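Local coordinates for protein AT27789p (Drosophila melanogaster, PDB 5UZM) that probably binds mRNA through quasi-RNA recognition motifs, as the Drosophila hnRNP F/H homolog Glorund, of which this chain is the second such domain, at residues A55-F59 and S86-M91; F28-L32 and Q67-R71; V20-E26 and G40-V44; T7-V11 and F59-T65. Where two conformers were deposited one is given. Residue numbers count along the deposited sequence, not the author numbering.

Contact 1 of 4, residues A55-F59 and S86-M91; sequences AFVQF and SSIAEM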
loop_
_atom_site.group_PDB
_atom_site.type_symbol
_atom_site.label_atom_id
_atom_site.label_comp_id
_atom_site.label_asym_id
_atom_site.label_seq_id
_atom_site.Cartn_x
_atom_site.Cartn_y
_atom_site.Cartn_z
ATOM N N ALA A 55 -0.583 -5.327 -0.580
ATOM C CA ALA A 55 0.549 -4.478 -0.941
ATOM C C ALA A 55 0.978 -3.718 0.295
ATOM O O ALA A 55 0.219 -3.611 1.246
ATOM C CB ALA A 55 0.207 -3.490 -2.055
ATOM N N PHE A 56 2.183 -3.150 0.257
ATOM C CA PHE A 56 2.641 -2.242 1.305
ATOM C C PHE A 56 2.965 -0.914 0.647
ATOM O O PHE A 56 3.458 -0.901 -0.482
ATOM C CB PHE A 56 3.883 -2.753 2.014
ATOM C CG PHE A 56 3.618 -3.907 2.916
ATOM C CD1 PHE A 56 3.592 -5.178 2.402
ATOM C CD2 PHE A 56 3.362 -3.714 4.258
ATOM C CE1 PHE A 56 3.337 -6.273 3.227
ATOM C CE2 PHE A 56 3.091 -4.802 5.074
ATOM C CZ PHE A 56 3.096 -6.065 4.567
ATOM N N VAL A 57 2.658 0.190 1.316
ATOM C CA VAL A 57 2.960 1.526 0.803
ATOM C C VAL A 57 3.650 2.304 1.916
ATOM O O VAL A 57 3.171 2.320 3.055
ATOM C CB VAL A 57 1.683 2.250 0.309
ATOM C CG1 VAL A 57 2.012 3.674 -0.170
ATOM C CG2 VAL A 57 1.007 1.411 -0.812
ATOM N N GLN A 58 4.770 2.930 1.577
ATOM C CA GLN A 58 5.594 3.713 2.493
ATOM C C GLN A 58 5.421 5.187 2.175
ATOM O O GLN A 58 5.631 5.576 1.028
ATOM C CB GLN A 58 7.069 3.378 2.314
ATOM C CG GLN A 58 7.429 1.989 2.602
ATOM C CD GLN A 58 8.922 1.826 2.793
ATOM O OE1 GLN A 58 9.531 0.883 2.288
ATOM N NE2 GLN A 58 9.522 2.757 3.525
ATOM N N PHE A 59 5.118 5.996 3.189
ATOM C CA PHE A 59 4.952 7.438 3.048
ATOM C C PHE A 59 6.124 8.198 3.662
ATOM O O PHE A 59 6.921 7.662 4.429
ATOM C CB PHE A 59 3.648 7.887 3.708
ATOM C CG PHE A 59 2.428 7.246 3.104
ATOM C CD1 PHE A 59 1.865 7.777 1.943
ATOM C CD2 PHE A 59 1.865 6.115 3.663
ATOM C CE1 PHE A 59 0.757 7.167 1.361
ATOM C CE2 PHE A 59 0.732 5.498 3.081
ATOM C CZ PHE A 59 0.198 6.024 1.919
ATOM N N SER A 86 0.918 -0.466 9.688
ATOM C CA SER A 86 1.963 -1.446 9.509
ATOM C C SER A 86 3.296 -0.891 9.986
ATOM O O SER A 86 3.333 0.009 10.839
ATOM C CB SER A 86 2.033 -1.871 8.033
ATOM O OG SER A 86 2.863 -2.996 7.893
ATOM N N SER A 87 4.378 -1.414 9.427
ATOM C CA SER A 87 5.736 -1.094 9.860
ATOM C C SER A 87 6.715 -1.506 8.779
ATOM O O SER A 87 6.426 -2.368 7.951
ATOM C CB SER A 87 6.090 -1.816 11.164
ATOM O OG SER A 87 6.118 -3.216 10.924
ATOM N N ILE A 88 7.906 -0.899 8.818
ATOM C CA ILE A 88 8.949 -1.241 7.865
ATOM C C ILE A 88 9.323 -2.712 7.994
ATOM O O ILE A 88 9.499 -3.407 6.991
ATOM C CB ILE A 88 10.181 -0.338 8.077
ATOM C CG1 ILE A 88 9.804 1.136 7.927
ATOM C CG2 ILE A 88 11.288 -0.708 7.108
ATOM C CD1 ILE A 88 9.762 1.612 6.525
ATOM N N ALA A 89 9.448 -3.210 9.235
ATOM C CA ALA A 89 9.830 -4.612 9.424
ATOM C C ALA A 89 8.797 -5.558 8.816
ATOM O O ALA A 89 9.155 -6.570 8.213
ATOM C CB ALA A 89 10.028 -4.920 10.911
ATOM N N GLU A 90 7.505 -5.244 8.957
ATOM C CA GLU A 90 6.497 -6.101 8.340
ATOM C C GLU A 90 6.589 -6.031 6.821
ATOM O O GLU A 90 6.471 -7.054 6.134
ATOM C CB GLU A 90 5.099 -5.716 8.831
ATOM C CG GLU A 90 4.023 -6.691 8.314
ATOM C CD GLU A 90 2.577 -6.304 8.690
ATOM O OE1 GLU A 90 1.703 -7.205 8.717
ATOM O OE2 GLU A 90 2.294 -5.119 8.940
ATOM N N MET A 91 6.807 -4.831 6.276
ATOM C CA MET A 91 6.975 -4.701 4.830
ATOM C C MET A 91 8.179 -5.503 4.344
ATOM O O MET A 91 8.096 -6.226 3.339
ATOM C CB MET A 91 7.121 -3.218 4.465
ATOM C CG MET A 91 7.384 -2.941 2.980
ATOM S SD MET A 91 7.283 -1.158 2.737
ATOM C CE MET A 91 6.923 -1.079 0.967
#

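Contact 2 of 4, residues F28-L32 and Q67-R71; sequences FFSGL and QALGR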
loop_
_atom_site.group_PDB
_atom_site.type_symbol
_atom_site.label_atom_id
_atom_site.label_comp_id
_atom_site.label_asym_id
_atom_site.label_seq_id
_atom_site.Cartn_x
_atom_site.Cartn_y
_atom_site.Cartn_z
ATOM N N PHE A 28 -4.928 6.334 -5.963
ATOM C CA PHE A 28 -5.725 6.103 -4.762
ATOM C C PHE A 28 -5.226 6.952 -3.603
ATOM O O PHE A 28 -6.030 7.442 -2.804
ATOM C CB PHE A 28 -5.643 4.619 -4.422
ATOM C CG PHE A 28 -6.470 4.195 -3.288
ATOM C CD1 PHE A 28 -7.825 3.964 -3.442
ATOM C CD2 PHE A 28 -5.899 4.032 -2.025
ATOM C CE1 PHE A 28 -8.585 3.568 -2.349
ATOM C CE2 PHE A 28 -6.667 3.612 -0.957
ATOM C CZ PHE A 28 -8.015 3.401 -1.120
ATOM N N PHE A 29 -3.917 7.155 -3.502
ATOM C CA PHE A 29 -3.325 7.967 -2.445
ATOM C C PHE A 29 -2.938 9.352 -2.964
ATOM O O PHE A 29 -1.987 9.952 -2.470
ATOM C CB PHE A 29 -2.125 7.209 -1.845
ATOM C CG PHE A 29 -2.539 6.045 -1.003
ATOM C CD1 PHE A 29 -3.450 6.217 0.025
ATOM C CD2 PHE A 29 -2.009 4.785 -1.193
ATOM C CE1 PHE A 29 -3.879 5.172 0.814
ATOM C CE2 PHE A 29 -2.409 3.733 -0.355
ATOM C CZ PHE A 29 -3.330 3.931 0.670
ATOM N N SER A 30 -3.656 9.853 -3.980
ATOM C CA SER A 30 -3.387 11.192 -4.503
ATOM C C SER A 30 -3.412 12.219 -3.390
ATOM O O SER A 30 -4.334 12.246 -2.578
ATOM C CB SER A 30 -4.415 11.545 -5.572
ATOM O OG SER A 30 -4.138 12.864 -6.073
ATOM N N GLY A 31 -2.426 13.102 -3.400
ATOM C CA GLY A 31 -2.276 14.086 -2.336
ATOM C C GLY A 31 -1.349 13.679 -1.218
ATOM O O GLY A 31 -1.040 14.506 -0.354
ATOM N N LEU A 32 -0.936 12.424 -1.157
ATOM C CA LEU A 32 -0.037 11.954 -0.106
ATOM C C LEU A 32 1.326 11.645 -0.704
ATOM O O LEU A 32 1.438 11.259 -1.872
ATOM C CB LEU A 32 -0.591 10.706 0.566
ATOM C CG LEU A 32 -2.080 10.829 0.949
ATOM C CD1 LEU A 32 -2.558 9.559 1.582
ATOM C CD2 LEU A 32 -2.355 12.005 1.912
ATOM N N GLN A 67 -3.642 10.040 7.062
ATOM C CA GLN A 67 -4.592 10.323 5.994
ATOM C C GLN A 67 -4.818 9.092 5.117
ATOM O O GLN A 67 -5.934 8.898 4.619
ATOM C CB GLN A 67 -4.105 11.480 5.140
ATOM C CG GLN A 67 -4.054 12.838 5.880
ATOM C CD GLN A 67 -3.548 13.921 4.987
ATOM O OE1 GLN A 67 -2.537 14.564 5.263
ATOM N NE2 GLN A 67 -4.230 14.110 3.876
ATOM N N ALA A 68 -3.792 8.256 4.926
ATOM C CA ALA A 68 -3.998 7.035 4.135
ATOM C C ALA A 68 -4.957 6.114 4.843
ATOM O O ALA A 68 -5.866 5.550 4.237
ATOM C CB ALA A 68 -2.679 6.319 3.902
ATOM N N LEU A 69 -4.780 5.949 6.156
ATOM C CA LEU A 69 -5.709 5.112 6.898
ATOM C C LEU A 69 -7.135 5.634 6.825
ATOM O O LEU A 69 -8.093 4.850 6.859
ATOM C CB LEU A 69 -5.238 5.006 8.356
ATOM C CG LEU A 69 -3.975 4.174 8.422
ATOM C CD1 LEU A 69 -3.156 4.624 9.622
ATOM C CD2 LEU A 69 -4.368 2.738 8.553
ATOM N N GLY A 70 -7.301 6.950 6.707
ATOM C CA GLY A 70 -8.638 7.480 6.560
ATOM C C GLY A 70 -9.300 7.144 5.238
ATOM O O GLY A 70 -10.505 7.362 5.100
ATOM N N ARG A 71 -8.560 6.577 4.289
ATOM C CA ARG A 71 -9.151 6.151 3.018
ATOM C C ARG A 71 -9.555 4.676 3.020
ATOM O O ARG A 71 -9.905 4.140 1.964
ATOM C CB ARG A 71 -8.188 6.446 1.880
ATOM C CG ARG A 71 -7.974 7.966 1.766
ATOM C CD ARG A 71 -7.135 8.363 0.608
ATOM N NE ARG A 71 -6.795 9.780 0.780
ATOM C CZ ARG A 71 -6.128 10.507 -0.097
ATOM N NH1 ARG A 71 -5.764 9.986 -1.268
ATOM N NH2 ARG A 71 -5.825 11.789 0.163
#

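Contact 3 of 4, residues V20-E26 and G40-V44; sequences VTEQQIE and GILFV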
loop_
_atom_site.group_PDB
_atom_site.type_symbol
_atom_site.label_atom_id
_atom_site.label_comp_id
_atom_site.label_asym_id
_atom_site.label_seq_id
_atom_site.Cartn_x
_atom_site.Cartn_y
_atom_site.Cartn_z
ATOM N N VAL A 20 -3.873 -4.718 -10.873
ATOM C CA VAL A 20 -3.541 -3.457 -10.230
ATOM C C VAL A 20 -2.134 -3.006 -10.607
ATOM O O VAL A 20 -1.203 -3.815 -10.760
ATOM C CB VAL A 20 -3.703 -3.555 -8.696
ATOM C CG1 VAL A 20 -2.677 -4.482 -8.090
ATOM C CG2 VAL A 20 -3.577 -2.166 -8.083
ATOM N N THR A 21 -1.963 -1.697 -10.724
ATOM C CA THR A 21 -0.676 -1.124 -11.061
ATOM C C THR A 21 -0.250 -0.089 -10.025
ATOM O O THR A 21 -1.070 0.449 -9.271
ATOM C CB THR A 21 -0.683 -0.426 -12.436
ATOM O OG1 THR A 21 -1.474 0.768 -12.374
ATOM C CG2 THR A 21 -1.207 -1.355 -13.571
ATOM N N GLU A 22 1.052 0.221 -10.019
ATOM C CA GLU A 22 1.553 1.309 -9.188
ATOM C C GLU A 22 0.836 2.611 -9.502
ATOM O O GLU A 22 0.563 3.384 -8.592
ATOM C CB GLU A 22 3.063 1.521 -9.385
ATOM C CG GLU A 22 3.947 0.433 -8.761
ATOM C CD GLU A 22 5.405 0.671 -9.068
ATOM O OE1 GLU A 22 6.215 -0.274 -8.875
ATOM O OE2 GLU A 22 5.718 1.796 -9.508
ATOM N N GLN A 23 0.457 2.837 -10.762
ATOM C CA GLN A 23 -0.242 4.081 -11.085
ATOM C C GLN A 23 -1.576 4.171 -10.349
ATOM O O GLN A 23 -1.968 5.255 -9.878
ATOM C CB GLN A 23 -0.467 4.179 -12.602
ATOM C CG GLN A 23 -1.191 5.450 -13.002
ATOM C CD GLN A 23 -1.455 5.539 -14.506
ATOM O OE1 GLN A 23 -1.275 4.569 -15.240
ATOM N NE2 GLN A 23 -1.865 6.712 -14.966
ATOM N N GLN A 24 -2.284 3.041 -10.223
ATOM C CA GLN A 24 -3.566 3.039 -9.528
ATOM C C GLN A 24 -3.388 3.277 -8.032
ATOM O O GLN A 24 -4.245 3.920 -7.398
ATOM C CB GLN A 24 -4.262 1.714 -9.774
ATOM C CG GLN A 24 -4.819 1.617 -11.199
ATOM C CD GLN A 24 -5.467 0.281 -11.416
ATOM O OE1 GLN A 24 -4.824 -0.742 -11.278
ATOM N NE2 GLN A 24 -6.764 0.279 -11.665
ATOM N N ILE A 25 -2.323 2.736 -7.454
ATOM C CA ILE A 25 -2.033 2.997 -6.034
ATOM C C ILE A 25 -1.717 4.477 -5.839
ATOM O O ILE A 25 -2.176 5.104 -4.882
ATOM C CB ILE A 25 -0.870 2.124 -5.523
ATOM C CG1 ILE A 25 -1.191 0.643 -5.733
ATOM C CG2 ILE A 25 -0.532 2.465 -4.052
ATOM C CD1 ILE A 25 -2.412 0.265 -5.096
ATOM N N GLU A 26 -0.855 5.030 -6.691
ATOM C CA GLU A 26 -0.508 6.450 -6.600
ATOM C C GLU A 26 -1.755 7.326 -6.680
ATOM O O GLU A 26 -1.917 8.266 -5.876
ATOM C CB GLU A 26 0.487 6.800 -7.707
ATOM C CG GLU A 26 1.888 6.123 -7.498
ATOM C CD GLU A 26 2.710 5.909 -8.811
ATOM O OE1 GLU A 26 2.224 6.258 -9.897
ATOM O OE2 GLU A 26 3.845 5.368 -8.765
ATOM N N GLY A 40 8.831 2.235 -2.258
ATOM C CA GLY A 40 7.657 3.026 -1.947
ATOM C C GLY A 40 6.376 2.219 -2.007
ATOM O O GLY A 40 5.451 2.449 -1.219
ATOM N N ILE A 41 6.261 1.342 -2.998
ATOM C CA ILE A 41 5.051 0.540 -3.207
ATOM C C ILE A 41 5.541 -0.867 -3.498
ATOM O O ILE A 41 6.292 -1.070 -4.465
ATOM C CB ILE A 41 4.195 1.038 -4.390
ATOM C CG1 ILE A 41 3.697 2.487 -4.193
ATOM C CG2 ILE A 41 3.053 0.029 -4.700
ATOM C CD1 ILE A 41 3.069 3.124 -5.469
ATOM N N LEU A 42 5.109 -1.839 -2.703
ATOM C CA LEU A 42 5.512 -3.231 -2.918
ATOM C C LEU A 42 4.277 -4.118 -2.922
ATOM O O LEU A 42 3.484 -4.086 -1.976
ATOM C CB LEU A 42 6.504 -3.687 -1.845
ATOM C CG LEU A 42 7.905 -3.044 -1.977
ATOM C CD1 LEU A 42 8.876 -3.531 -0.902
ATOM C CD2 LEU A 42 8.525 -3.268 -3.373
ATOM N N PHE A 43 4.086 -4.863 -4.006
ATOM C CA PHE A 43 3.008 -5.828 -4.094
ATOM C C PHE A 43 3.447 -7.160 -3.502
ATOM O O PHE A 43 4.561 -7.635 -3.765
ATOM C CB PHE A 43 2.553 -5.977 -5.539
ATOM C CG PHE A 43 2.005 -4.697 -6.119
ATOM C CD1 PHE A 43 0.745 -4.269 -5.770
ATOM C CD2 PHE A 43 2.745 -3.918 -6.994
ATOM C CE1 PHE A 43 0.221 -3.072 -6.232
ATOM C CE2 PHE A 43 2.218 -2.711 -7.488
ATOM C CZ PHE A 43 0.942 -2.308 -7.123
ATOM N N VAL A 44 2.583 -7.751 -2.684
ATOM C CA VAL A 44 2.905 -9.028 -2.045
ATOM C C VAL A 44 2.636 -10.177 -3.014
ATOM O O VAL A 44 1.599 -10.231 -3.672
ATOM C CB VAL A 44 2.102 -9.186 -0.741
ATOM C CG1 VAL A 44 2.459 -10.496 -0.035
ATOM C CG2 VAL A 44 2.373 -8.033 0.193
HETATM O O HOH W 1 6.150 -2.115 -7.138
#

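Contact 4 of 4, residues T7-V11 and F59-T65; sequences TAFVV and FESQDDT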
loop_
_atom_site.group_PDB
_atom_site.type_symbol
_atom_site.label_atom_id
_atom_site.label_comp_id
_atom_site.label_asym_id
_atom_site.label_seq_id
_atom_site.Cartn_x
_atom_site.Cartn_y
_atom_site.Cartn_z
ATOM N N THR A 7 9.748 4.205 11.053
ATOM C CA THR A 7 9.445 2.784 10.924
ATOM C C THR A 7 7.956 2.481 10.932
ATOM O O THR A 7 7.580 1.340 10.640
ATOM C CB THR A 7 10.110 1.966 12.038
ATOM O OG1 THR A 7 9.598 2.384 13.314
ATOM C CG2 THR A 7 11.632 2.121 11.989
ATOM N N ALA A 8 7.100 3.445 11.259
ATOM C CA ALA A 8 5.668 3.196 11.216
ATOM C C ALA A 8 4.959 3.975 10.111
ATOM O O ALA A 8 3.722 3.996 10.102
ATOM C CB ALA A 8 5.039 3.500 12.575
ATOM N N PHE A 9 5.703 4.597 9.177
ATOM C CA PHE A 9 5.130 5.341 8.047
ATOM C C PHE A 9 4.803 4.384 6.911
ATOM O O PHE A 9 5.181 4.621 5.760
ATOM C CB PHE A 9 6.074 6.410 7.482
ATOM C CG PHE A 9 6.522 7.438 8.474
ATOM C CD1 PHE A 9 5.952 7.500 9.725
ATOM C CD2 PHE A 9 7.522 8.341 8.135
ATOM C CE1 PHE A 9 6.396 8.428 10.672
ATOM C CE2 PHE A 9 7.966 9.296 9.066
ATOM C CZ PHE A 9 7.380 9.316 10.344
ATOM N N VAL A 10 4.151 3.286 7.239
ATOM C CA VAL A 10 3.858 2.216 6.289
ATOM C C VAL A 10 2.432 1.751 6.532
ATOM O O VAL A 10 2.003 1.613 7.675
ATOM C CB VAL A 10 4.827 1.029 6.432
ATOM C CG1 VAL A 10 4.498 -0.061 5.389
ATOM C CG2 VAL A 10 6.270 1.508 6.303
ATOM N N VAL A 11 1.679 1.497 5.451
ATOM C CA VAL A 11 0.378 0.859 5.576
ATOM C C VAL A 11 0.397 -0.422 4.739
ATOM O O VAL A 11 1.212 -0.572 3.822
ATOM C CB VAL A 11 -0.780 1.766 5.125
ATOM C CG1 VAL A 11 -0.788 3.110 5.873
ATOM C CG2 VAL A 11 -0.734 1.981 3.610
ATOM N N PHE A 59 5.118 5.996 3.189
ATOM C CA PHE A 59 4.952 7.438 3.048
ATOM C C PHE A 59 6.124 8.198 3.662
ATOM O O PHE A 59 6.921 7.662 4.429
ATOM C CB PHE A 59 3.648 7.887 3.708
ATOM C CG PHE A 59 2.428 7.246 3.104
ATOM C CD1 PHE A 59 1.865 7.777 1.943
ATOM C CD2 PHE A 59 1.865 6.115 3.663
ATOM C CE1 PHE A 59 0.757 7.167 1.361
ATOM C CE2 PHE A 59 0.732 5.498 3.081
ATOM C CZ PHE A 59 0.198 6.024 1.919
ATOM N N GLU A 60 6.168 9.501 3.366
ATOM C CA GLU A 60 7.275 10.312 3.852
ATOM C C GLU A 60 7.048 10.832 5.255
ATOM O O GLU A 60 8.002 11.278 5.904
ATOM C CB GLU A 60 7.508 11.494 2.914
ATOM C CG GLU A 60 8.947 11.827 2.738
ATOM C CD GLU A 60 9.643 10.782 1.922
ATOM O OE1 GLU A 60 9.114 10.446 0.841
ATOM O OE2 GLU A 60 10.701 10.287 2.361
ATOM N N SER A 61 5.813 10.819 5.739
ATOM C CA SER A 61 5.494 11.487 6.985
ATOM C C SER A 61 4.440 10.699 7.736
ATOM O O SER A 61 3.682 9.909 7.164
ATOM C CB SER A 61 5.005 12.925 6.759
ATOM O OG SER A 61 3.680 12.947 6.250
ATOM N N GLN A 62 4.389 10.939 9.044
ATOM C CA GLN A 62 3.390 10.297 9.881
ATOM C C GLN A 62 1.982 10.800 9.571
ATOM O O GLN A 62 1.028 10.015 9.519
ATOM C CB GLN A 62 3.755 10.518 11.357
ATOM C CG GLN A 62 2.628 10.325 12.332
ATOM C CD GLN A 62 2.271 8.883 12.576
ATOM O OE1 GLN A 62 2.963 7.955 12.130
ATOM N NE2 GLN A 62 1.179 8.679 13.296
ATOM N N ASP A 63 1.820 12.094 9.321
ATOM C CA ASP A 63 0.471 12.567 9.031
ATOM C C ASP A 63 -0.064 11.992 7.722
ATOM O O ASP A 63 -1.267 11.747 7.611
ATOM C CB ASP A 63 0.442 14.083 8.995
ATOM C CG ASP A 63 -0.955 14.625 8.758
ATOM O OD1 ASP A 63 -1.831 14.422 9.623
ATOM O OD2 ASP A 63 -1.164 15.262 7.709
ATOM N N ASP A 64 0.807 11.755 6.748
ATOM C CA ASP A 64 0.332 11.133 5.508
ATOM C C ASP A 64 -0.128 9.698 5.733
ATOM O O ASP A 64 -1.077 9.231 5.079
ATOM C CB ASP A 64 1.419 11.202 4.465
ATOM C CG ASP A 64 1.358 12.515 3.686
ATOM O OD1 ASP A 64 0.545 13.392 4.073
ATOM O OD2 ASP A 64 2.114 12.681 2.712
ATOM N N THR A 65 0.533 8.979 6.629
ATOM C CA THR A 65 0.054 7.654 7.007
ATOM C C THR A 65 -1.339 7.726 7.614
ATOM O O THR A 65 -2.205 6.883 7.336
ATOM C CB THR A 65 1.055 7.012 7.977
ATOM O OG1 THR A 65 2.348 7.009 7.353
ATOM C CG2 THR A 65 0.632 5.592 8.308
#

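Contact 1 of 4, residues A55-F59 and S86-M91
In the quasi-RNA recognition motif the C-terminal helix can lie over the very sheet face that canonical RRMs commonly use for RNA, and this contact is a clear case: the start of helix 88-94 packs on strand 54-58, burying 332 Å² in all. Ala-55 and Val-57 point away from this helix, into the layer between sheet and the other two helices, whereas Phe-56 and Gln-58 rise toward it. Phe-56 adopts the m rotamer, which presents a ring face to the helix backbone: Met-91 CA sits 3.8 Å from the Phe-56 ring centroid, only 11° off its normal, a CH-pi contact. Met-91 itself is t at all three chi angles, and this extended chain runs back over the strand until its CE meets Phe-56 CB at 3.6 Å. The mm conformation of Ile-88 carries CD1 to the amide end of Gln-58, while Met-91 SD lies against the same amide group. Glu-90, with chi1 and chi2 both t, stretches past the ring so that its carboxylate reaches Lys-12 in a salt bridge through OE1. At the helix start, Ser-87 in the p rotamer is the N-cap, its OG accepting from Glu-90 N at 3.1 Å. Ser-86, by contrast, is t: its OG lies 3.4 Å from Phe-56 CE2, at the ring edge, and donates a very short 2.4 Å hydrogen bond to Glu-90 OE2.

Contact 2 of 4, residues F28-L32 and Q67-R71
The two helices that back the sheet of an RRM fold must be held to each other as well as to the strands, and here the end of helix 62-69 is tied to the type II turn, Phe-29 to Leu-32, that follows helix 22-28. Gly-31 occupies the third position of that turn with a positive phi of 94°, and Leu-32 N closes it onto Phe-29 O at 3.0 Å. Along the second segment, Gln-67 comes first; exposed to solvent, it lays its side chain beside Leu-32. Ala-68 is the small buried residue that lets the helix come close: its CB lies 3.5 Å from Phe-29 CE1 and 4.0 Å from Leu-32 CD1, and it also rests on Phe-59, whose ring meets that of Phe-29 edge-to-face. Further on, Arg-71 N donates to Ala-68 O at 2.9 Å. Arg-71 supplies the polar part of the contact. Its side chain is m at chi1 and t at chi2 and chi3, so it reaches across the turn, its CD 4.3 Å from Phe-29 CD1, with Leu-32 CG over one face of the guanidinium. The carbonyls approach at the guanidinium edge: Arg-71 NH1 donates to Phe-28 O at 3.0 Å, while Ser-30 O receives both Arg-71 NH1 at 3.0 Å and Arg-71 NH2 at 3.2 Å.

Contact 3 of 4, residues V20-E26 and G40-V44
How a helix settles on a strand is largely a matter of which protrusions find which hollows. Helix 22-26 crosses strand 41-44 at 120°, their axes 9.9 Å apart at closest approach, within the first beta-alpha-beta unit of the RRM fold. Two strand residues on one face, Ile-41 and Phe-43, make the bumps; Leu-42 between them points away. The tip of Ile-41 enters a hollow on the helix: its CD1 lies 3.9 Å from Ile-25 CG2, 3.8 Å from Glu-26 CG and 4.0 Å from Glu-22 O. Phe-43 fills a second one at the helix start, with Val-20 CG1 3.7 Å from Phe-43 CE1, Ile-25 CG1 3.9 Å from Phe-43 CZ, and Glu-22 CG at the ring edge, 3.8 Å from Phe-43 CE2. Ile-25 thus wedges between the two bumps. The wall beside Phe-43 is shaped by a capping box, in which Thr-21 OG1 accepts from Gln-24 N at 3.2 Å and Gln-24 OE1 from Thr-21 N at 3.1 Å. One water bridges Glu-22 OE1 (2.5 Å) and Ile-41 O (2.9 Å). With no direct hydrogen bond between the segments, the fit depends on apolar shape, and polarity enters through water beside an exposed glutamate.

Contact 4 of 4, residues T7-V11 and F59-T65
An inverse gamma turn, centred on Phe-9, precedes the strand here, and the residue at its apex makes the largest contribution to the contact. Its phi/psi of -84°/47° brings Val-10 N to 3.0 Å from Ala-8 O, a weak hydrogen bond, and the kink sets the aromatic ring against the start of helix 62-69. One ring face looks onto Ser-61 C and Gln-62 N, so the phenyl group lies over a peptide bond of the helix start; Phe-9 CE1 also comes within 3.4 Å of Gln-62 CB. Ser-61 is the N-cap of that helix, its OG accepting from Asp-64 N at 3.2 Å. In the RRM fold, strand 10-14 and strand 54-58 are the central antiparallel neighbours, Val-11 pairing with Val-57; the backbone bond from Phe-59 N to Phe-9 O, 2.9 Å with an angle of 166°, carries that register one step further, past the end of regular strand and into the turn that leads to the second helix. Thr-65, a turn into that helix, faces back at the strand. Its OG1 donates to Ser-61 O at 3.2 Å and lies 3.3 Å from Phe-9 CA, while its methyl CG2 packs 3.8 Å from Val-11 CG1. Val-11 also meets the edge of the Phe-59 ring, its CG2 3.8 Å from Phe-59 CE2.

The four contacts show how a small RRM is held on both faces of one antiparallel sheet. Contact 1 lies on the face covered by helix 88-94; contacts 2, 3 and 4 involve helices 22-28 and 62-69 behind the sheet. Phe-59 belongs to both contact 1 and contact 4, whose centres are 9 Å apart, and packs on Ala-68, Leu-32 and Phe-29 of contact 2. Contact 3 joins contact 1 through neighbouring strands, but stands about 16 Å, centre to centre, from contact 4, in whose loop it is nested. It closes before contact 1 opens, whereas contact 2 interlaces with the other three, so segments distant in sequence meet in two packed layers, one on each face.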